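Periplasmic binding protein (PDB 4MO9) probably captures a solute, perhaps an iron-siderophore complex, outside the cytoplasmic membrane for delivery to an ABC transporter. Local coordinates at residues A[44-47]-A[51-54]; A[124-129]-A[144-149]. All coordinates share one frame; numbering follows the deposited sequence.

Interaction 1 of 2, residues A[44-47]-A[51-54]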
ATOM      1  N   GLN A  44       7.100  11.779  -4.698  1.00 29.27           N
ATOM      2  CA  GLN A  44       7.660  10.561  -5.266  1.00 28.52           C
ATOM      3  C   GLN A  44       6.823   9.378  -4.787  1.00 30.99           C
ATOM      4  O   GLN A  44       6.241   9.431  -3.686  1.00 28.61           O
ATOM      5  CB  GLN A  44       9.110  10.361  -4.824  1.00 28.79           C
ATOM      6  CG  GLN A  44      10.084  11.353  -5.406  1.00 30.07           C
ATOM      7  CD  GLN A  44      10.321  11.137  -6.892  1.00 31.36           C
ATOM      8  OE1 GLN A  44       9.862  11.924  -7.725  1.00 35.97           O
ATOM      9  NE2 GLN A  44      11.059  10.094  -7.228  1.00 27.72           N
ATOM     10  N   TRP A  45       6.780   8.330  -5.608  1.00 30.14           N
ATOM     11  CA  TRP A  45       6.052   7.079  -5.314  1.00 28.10           C
ATOM     12  C   TRP A  45       4.600   7.279  -4.853  1.00 27.94           C
ATOM     13  O   TRP A  45       4.150   6.632  -3.902  1.00 27.81           O
ATOM     14  CB  TRP A  45       6.820   6.242  -4.273  1.00 26.10           C
ATOM     15  CG  TRP A  45       8.023   5.554  -4.838  1.00 28.31           C
ATOM     16  CD1 TRP A  45       8.626   5.806  -6.050  1.00 32.47           C
ATOM     17  CD2 TRP A  45       8.774   4.490  -4.229  1.00 27.89           C
ATOM     18  NE1 TRP A  45       9.705   4.952  -6.224  1.00 32.64           N
ATOM     19  CE2 TRP A  45       9.814   4.143  -5.121  1.00 30.22           C
ATOM     20  CE3 TRP A  45       8.663   3.796  -3.017  1.00 27.57           C
ATOM     21  CZ2 TRP A  45      10.737   3.121  -4.838  1.00 31.30           C
ATOM     22  CZ3 TRP A  45       9.583   2.784  -2.736  1.00 29.22           C
ATOM     23  CH2 TRP A  45      10.606   2.458  -3.647  1.00 30.39           C
ATOM     24  N   SER A  46       3.861   8.154  -5.531  1.00 29.47           N
ATOM     25  CA  SER A  46       2.466   8.397  -5.170  1.00 31.19           C
ATOM     26  C   SER A  46       1.621   7.126  -5.279  1.00 32.50           C
ATOM     27  O   SER A  46       1.666   6.413  -6.292  1.00 31.26           O
ATOM     28  CB  SER A  46       1.873   9.537  -6.001  1.00 27.59           C
ATOM     29  OG  SER A  46       2.522  10.752  -5.656  1.00 28.14           O
ATOM     30  N   GLY A  47       0.874   6.831  -4.218  1.00 32.07           N
ATOM     31  CA  GLY A  47       0.055   5.636  -4.190  1.00 31.32           C
ATOM     32  C   GLY A  47       0.865   4.388  -3.906  1.00 32.92           C
ATOM     33  O   GLY A  47       0.327   3.271  -3.961  1.00 32.32           O
ATOM     34  N   PRO A  51       4.466  10.062  -0.013  1.00 26.08           N
ATOM     35  CA  PRO A  51       3.582  10.835   0.879  1.00 24.52           C
ATOM     36  C   PRO A  51       2.190  11.174   0.315  1.00 24.40           C
ATOM     37  O   PRO A  51       1.361  11.640   1.089  1.00 26.56           O
ATOM     38  CB  PRO A  51       4.371  12.131   1.097  1.00 24.93           C
ATOM     39  CG  PRO A  51       5.133  12.298  -0.192  1.00 26.51           C
ATOM     40  CD  PRO A  51       5.573  10.885  -0.538  1.00 25.38           C
ATOM     41  N   PHE A  52       1.930  10.938  -0.972  1.00 28.77           N
ATOM     42  CA  PHE A  52       0.683  11.423  -1.595  1.00 28.88           C
ATOM     43  C   PHE A  52      -0.599  11.197  -0.792  1.00 28.15           C
ATOM     44  O   PHE A  52      -1.351  12.143  -0.525  1.00 28.94           O
ATOM     45  CB  PHE A  52       0.494  10.852  -3.002  1.00 29.68           C
ATOM     46  CG  PHE A  52      -0.832  11.219  -3.615  1.00 33.61           C
ATOM     47  CD1 PHE A  52      -1.885  10.304  -3.635  1.00 32.57           C
ATOM     48  CD2 PHE A  52      -1.035  12.489  -4.148  1.00 34.45           C
ATOM     49  CE1 PHE A  52      -3.113  10.650  -4.187  1.00 33.23           C
ATOM     50  CE2 PHE A  52      -2.264  12.845  -4.704  1.00 35.52           C
ATOM     51  CZ  PHE A  52      -3.306  11.917  -4.720  1.00 33.83           C
ATOM     52  N   PHE A  53      -0.878   9.950  -0.421  1.00 28.37           N
ATOM     53  CA  PHE A  53      -2.110   9.670   0.319  1.00 25.17           C
ATOM     54  C   PHE A  53      -2.100  10.324   1.695  1.00 26.39           C
ATOM     55  O   PHE A  53      -3.134  10.797   2.166  1.00 28.06           O
ATOM     56  CB  PHE A  53      -2.340   8.171   0.463  1.00 24.48           C
ATOM     57  CG  PHE A  53      -3.126   7.574  -0.669  1.00 27.63           C
ATOM     58  CD1 PHE A  53      -2.579   6.577  -1.456  1.00 31.14           C
ATOM     59  CD2 PHE A  53      -4.412   8.015  -0.945  1.00 29.45           C
ATOM     60  CE1 PHE A  53      -3.298   6.020  -2.504  1.00 31.91           C
ATOM     61  CE2 PHE A  53      -5.142   7.455  -1.993  1.00 33.49           C
ATOM     62  CZ  PHE A  53      -4.583   6.464  -2.770  1.00 33.39           C
ATOM     63  N   THR A  54      -0.946  10.341   2.355  1.00 26.89           N
ATOM     64  CA  THR A  54      -0.850  11.041   3.644  1.00 25.66           C
ATOM     65  C   THR A  54      -1.112  12.537   3.480  1.00 26.74           C
ATOM     66  O   THR A  54      -1.884  13.141   4.246  1.00 26.37           O
ATOM     67  CB  THR A  54       0.510  10.789   4.307  1.00 27.01           C
ATOM     68  OG1 THR A  54       0.735   9.367   4.369  1.00 27.79           O
ATOM     69  CG2 THR A  54       0.548  11.379   5.719  1.00 24.02           C
TER
HETATM   70  O   HOH W   1       3.882  10.727  -3.245  1.00 24.62           O
HETATM   71  O   HOH W   2       0.987   7.808  -1.475  1.00 24.86           O

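Interaction 2 of 2, residues A[124-129]-A[144-149]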
ATOM      1  N   ASP A 124      12.924   2.831   1.310  1.00 31.22           N
ATOM      2  CA  ASP A 124      13.242   1.877   0.239  1.00 31.02           C
ATOM      3  C   ASP A 124      13.827   2.574  -0.997  1.00 30.88           C
ATOM      4  O   ASP A 124      14.422   1.930  -1.864  1.00 32.15           O
ATOM      5  CB  ASP A 124      12.000   1.058  -0.138  1.00 30.40           C
ATOM      6  CG  ASP A 124      11.753  -0.110   0.815  1.00 37.65           C
ATOM      7  OD1 ASP A 124      12.378  -0.137   1.905  1.00 35.99           O
ATOM      8  OD2 ASP A 124      10.935  -1.003   0.474  1.00 40.42           O
ATOM      9  N   LEU A 125      13.654   3.892  -1.065  1.00 26.98           N
ATOM     10  CA  LEU A 125      14.146   4.701  -2.179  1.00 30.44           C
ATOM     11  C   LEU A 125      15.367   5.553  -1.762  1.00 32.74           C
ATOM     12  O   LEU A 125      16.015   6.195  -2.602  1.00 32.25           O
ATOM     13  CB  LEU A 125      13.003   5.598  -2.698  1.00 30.01           C
ATOM     14  CG  LEU A 125      13.217   6.454  -3.957  1.00 32.18           C
ATOM     15  CD1 LEU A 125      13.616   5.603  -5.151  1.00 33.00           C
ATOM     16  CD2 LEU A 125      11.946   7.241  -4.274  1.00 32.40           C
ATOM     17  N   LYS A 126      15.693   5.531  -0.467  1.00 31.45           N
ATOM     18  CA  LYS A 126      16.765   6.369   0.101  1.00 29.71           C
ATOM     19  C   LYS A 126      18.156   6.174  -0.528  1.00 32.61           C
ATOM     20  O   LYS A 126      18.831   7.158  -0.877  1.00 31.82           O
ATOM     21  CB  LYS A 126      16.840   6.168   1.626  1.00 31.92           C
ATOM     22  CG  LYS A 126      18.028   6.875   2.346  1.00 30.65           C
ATOM     23  CD  LYS A 126      17.786   6.881   3.861  1.00 29.20           C
ATOM     24  CE  LYS A 126      18.975   7.424   4.657  1.00 32.35           C
ATOM     25  NZ  LYS A 126      20.173   6.555   4.583  1.00 35.06           N
ATOM     26  N   ASP A 127      18.591   4.924  -0.674  1.00 34.99           N
ATOM     27  CA  ASP A 127      19.914   4.669  -1.242  1.00 36.20           C
ATOM     28  C   ASP A 127      20.048   5.272  -2.636  1.00 34.06           C
ATOM     29  O   ASP A 127      21.023   5.977  -2.929  1.00 36.29           O
ATOM     30  CB  ASP A 127      20.220   3.167  -1.273  1.00 42.63           C
ATOM     31  CG  ASP A 127      20.456   2.595   0.111  1.00 50.25           C
ATOM     32  OD1 ASP A 127      20.905   3.351   1.002  1.00 48.80           O
ATOM     33  OD2 ASP A 127      20.197   1.389   0.307  1.00 55.43           O
ATOM     34  N   GLN A 128      19.064   5.014  -3.488  1.00 33.18           N
ATOM     35  CA  GLN A 128      19.076   5.553  -4.842  1.00 33.41           C
ATOM     36  C   GLN A 128      19.018   7.085  -4.817  1.00 32.72           C
ATOM     37  O   GLN A 128      19.738   7.751  -5.556  1.00 31.31           O
ATOM     38  CB  GLN A 128      17.902   5.004  -5.646  1.00 34.37           C
ATOM     39  CG  GLN A 128      18.022   5.259  -7.128  1.00 42.52           C
ATOM     40  CD  GLN A 128      19.076   4.379  -7.770  1.00 51.90           C
ATOM     41  OE1 GLN A 128      19.738   4.773  -8.737  1.00 54.46           O
ATOM     42  NE2 GLN A 128      19.239   3.177  -7.232  1.00 52.83           N
ATOM     43  N   TYR A 129      18.158   7.635  -3.964  1.00 31.81           N
ATOM     44  CA  TYR A 129      18.015   9.079  -3.862  1.00 31.14           C
ATOM     45  C   TYR A 129      19.352   9.710  -3.477  1.00 33.34           C
ATOM     46  O   TYR A 129      19.818  10.650  -4.130  1.00 33.46           O
ATOM     47  CB  TYR A 129      16.933   9.423  -2.834  1.00 29.53           C
ATOM     48  CG  TYR A 129      16.803  10.905  -2.518  1.00 31.91           C
ATOM     49  CD1 TYR A 129      16.257  11.791  -3.443  1.00 33.18           C
ATOM     50  CD2 TYR A 129      17.204  11.411  -1.285  1.00 30.42           C
ATOM     51  CE1 TYR A 129      16.130  13.158  -3.147  1.00 32.87           C
ATOM     52  CE2 TYR A 129      17.070  12.757  -0.978  1.00 30.00           C
ATOM     53  CZ  TYR A 129      16.533  13.620  -1.908  1.00 32.01           C
ATOM     54  OH  TYR A 129      16.401  14.954  -1.599  1.00 34.17           O
ATOM     55  N   THR A 144      15.128  17.262   2.740  1.00 27.92           N
ATOM     56  CA  THR A 144      14.734  15.866   2.541  1.00 27.86           C
ATOM     57  C   THR A 144      14.135  15.338   3.850  1.00 31.41           C
ATOM     58  O   THR A 144      14.706  15.560   4.936  1.00 29.30           O
ATOM     59  CB  THR A 144      15.958  15.003   2.183  1.00 29.95           C
ATOM     60  OG1 THR A 144      16.494  15.417   0.914  1.00 31.11           O
ATOM     61  CG2 THR A 144      15.590  13.528   2.135  1.00 28.68           C
ATOM     62  N   ILE A 145      12.990  14.661   3.761  1.00 29.24           N
ATOM     63  CA  ILE A 145      12.383  14.022   4.926  1.00 26.01           C
ATOM     64  C   ILE A 145      12.113  12.553   4.611  1.00 25.45           C
ATOM     65  O   ILE A 145      11.305  12.239   3.722  1.00 26.25           O
ATOM     66  CB  ILE A 145      11.077  14.741   5.354  1.00 27.06           C
ATOM     67  CG1 ILE A 145      11.395  16.173   5.819  1.00 31.66           C
ATOM     68  CG2 ILE A 145      10.385  13.993   6.469  1.00 27.14           C
ATOM     69  CD1 ILE A 145      10.154  16.929   6.348  1.00 32.77           C
ATOM     70  N   TYR A 146      12.786  11.641   5.311  1.00 25.58           N
ATOM     71  CA  TYR A 146      12.577  10.200   5.026  1.00 24.06           C
ATOM     72  C   TYR A 146      11.349   9.660   5.744  1.00 23.45           C
ATOM     73  O   TYR A 146      11.103  10.007   6.898  1.00 25.36           O
ATOM     74  CB  TYR A 146      13.816   9.382   5.406  1.00 25.61           C
ATOM     75  CG  TYR A 146      15.007   9.709   4.530  1.00 29.02           C
ATOM     76  CD1 TYR A 146      14.929   9.558   3.146  1.00 28.42           C
ATOM     77  CD2 TYR A 146      16.196  10.168   5.076  1.00 27.95           C
ATOM     78  CE1 TYR A 146      16.006   9.864   2.335  1.00 30.02           C
ATOM     79  CE2 TYR A 146      17.279  10.479   4.270  1.00 30.74           C
ATOM     80  CZ  TYR A 146      17.172  10.320   2.901  1.00 31.54           C
ATOM     81  OH  TYR A 146      18.241  10.626   2.091  1.00 34.95           O
ATOM     82  N   ILE A 147      10.583   8.808   5.063  1.00 25.14           N
ATOM     83  CA  ILE A 147       9.401   8.184   5.643  1.00 23.72           C
ATOM     84  C   ILE A 147       9.482   6.683   5.327  1.00 26.53           C
ATOM     85  O   ILE A 147      10.291   6.265   4.490  1.00 25.54           O
ATOM     86  CB  ILE A 147       8.105   8.775   5.049  1.00 25.00           C
ATOM     87  CG1 ILE A 147       8.028   8.478   3.545  1.00 27.27           C
ATOM     88  CG2 ILE A 147       8.024  10.295   5.301  1.00 24.95           C
ATOM     89  CD1 ILE A 147       6.677   8.830   2.915  1.00 27.05           C
ATOM     90  N   ASP A 148       8.665   5.861   5.979  1.00 24.60           N
ATOM     91  CA  ASP A 148       8.813   4.425   5.768  1.00 26.76           C
ATOM     92  C   ASP A 148       7.547   3.672   6.140  1.00 28.86           C
ATOM     93  O   ASP A 148       7.390   3.197   7.275  1.00 30.99           O
ATOM     94  CB  ASP A 148      10.023   3.862   6.539  1.00 24.26           C
ATOM     95  CG  ASP A 148      10.345   2.413   6.160  1.00 28.53           C
ATOM     96  OD1 ASP A 148       9.766   1.878   5.181  1.00 31.29           O
ATOM     97  OD2 ASP A 148      11.196   1.791   6.833  1.00 28.80           O
ATOM     98  N   TYR A 149       6.650   3.551   5.173  1.00 26.27           N
ATOM     99  CA  TYR A 149       5.482   2.703   5.333  1.00 27.61           C
ATOM    100  C   TYR A 149       5.795   1.259   4.941  1.00 28.23           C
ATOM    101  O   TYR A 149       5.020   0.345   5.265  1.00 26.46           O
ATOM    102  CB  TYR A 149       4.335   3.250   4.481  1.00 25.98           C
ATOM    103  CG  TYR A 149       3.784   4.582   4.948  1.00 25.80           C
ATOM    104  CD1 TYR A 149       3.414   4.779   6.273  1.00 24.23           C
ATOM    105  CD2 TYR A 149       3.644   5.645   4.061  1.00 28.05           C
ATOM    106  CE1 TYR A 149       2.897   5.999   6.704  1.00 24.77           C
ATOM    107  CE2 TYR A 149       3.148   6.877   4.478  1.00 26.40           C
ATOM    108  CZ  TYR A 149       2.768   7.042   5.802  1.00 28.17           C
ATOM    109  OH  TYR A 149       2.262   8.252   6.212  1.00 26.02           O
TER
HETATM  110  O   HOH W   3      10.308   2.687   2.679  1.00 28.80           O
HETATM  111  O   HOH W   4      11.463  -0.380   4.567  1.00 46.52           O

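Interaction 1 of 2, residues A[44-47]-A[51-54]
Ser46 and Phe52 make the closest approach between residues 44-47 and 51-54, yet no direct hydrogen bond joins the two segments: the polar links run through two bridging waters. The first water gives its protons to Gln44 O (2.7 Å) and to Ser46 OG, and accepts the amide of Phe52 at 3.0 Å from its N. The second accepts two amides, from Gly47 N and from Phe53 N, the latter at 3.0 Å. Each water thus takes up an amide near the start of helix 52-59 and ties it to the 44-47 backbone. In the N-terminal lobe of this periplasmic binding protein fold, that loop leads from strand 41-42 of the parallel sheet into the helix, and the two waters link 44-47 to the helix's first residues.

The remaining contacts are apolar or van der Waals. Ser46 OG rests against Phe52 CB at 3.3 Å, with OG set anti to the carbonyl carbon (chi1 -66°), a position from which it hydrogen-bonds to Asp71 OD1, outside the segments, as well as taking the first water's proton. Phe52 places its CG anti to the backbone N (chi1 174°), which carries the ring away from the loop. Gly47 CA lies obliquely by the Phe53 ring, 3.8 Å from Phe53 CE1, with Phe322 meeting that ring from elsewhere in the chain. Pro51 CD closes against Gln44 O at 3.5 Å.

Interaction 2 of 2, residues A[124-129]-A[144-149]
Lys126 lays its aliphatic chain across the phenol of Tyr146, a clear case of a lysine used for its methylenes. Its CB starts near the rim, 3.9 Å from Tyr146 CE1. CG, placed anti to the backbone N (chi1 174°), reaches CE1 and CZ, and CD then stands over the middle of the ring, 3.6 Å from the centroid and 9° off the normal, a CH-pi contact. Lys126 CE goes on to Tyr146 CE2 at 3.5 Å, after which a bend at chi4 turns NZ toward Glu130 in a long, weak ion pair.

Helix 123-132 here packs on strand 143-147 of the lobe's parallel sheet, within the beta-alpha-beta crossover from strand 118-122; the axes of the segments 124-129 and 144-147 come within 9.1 Å. The opposite face of Tyr146 receives Thr144 CG2, while Tyr146 OH, bonded to Glu130, lies in the plane of the Tyr129 ring at its edge, 3.6 Å from Tyr129 CD2. Replacing Tyr146 with an alanine would probably open a gap between Lys126 and Thr144 and deprive Glu130 of its phenol partner. Farther along, Tyr129 OH donates to Thr144 OG1 at 2.6 Å, and one water joins Asp124 N to Asp148 OD1.

How the interactions relate
Interactions 1 and 2 follow one another along the chain, yet their centres lie only 12 Å apart in the N-terminal lobe, and they touch directly. Tyr149 OH and Thr54 OG1, 2.6 Å apart, form a probable hydrogen bond between the end of 144-149 and helix 52-59, while Ile147 CD1 packs 3.9 Å from Pro51 N. The nearer tie to the ligand is Trp45: its indole touches the bound trimethylamine oxide and also meets helix 123-132, with Trp45 NE1 3.8 Å from Leu125 CD2 and Trp45 CZ3 3.9 Å from Asp124 CB. Interaction 2 is thus connected to the pocket indirectly, by the packing of Asp124 and Leu125 on this tryptophan, whereas the Tyr129 side chain lies about 13 Å from the ligand.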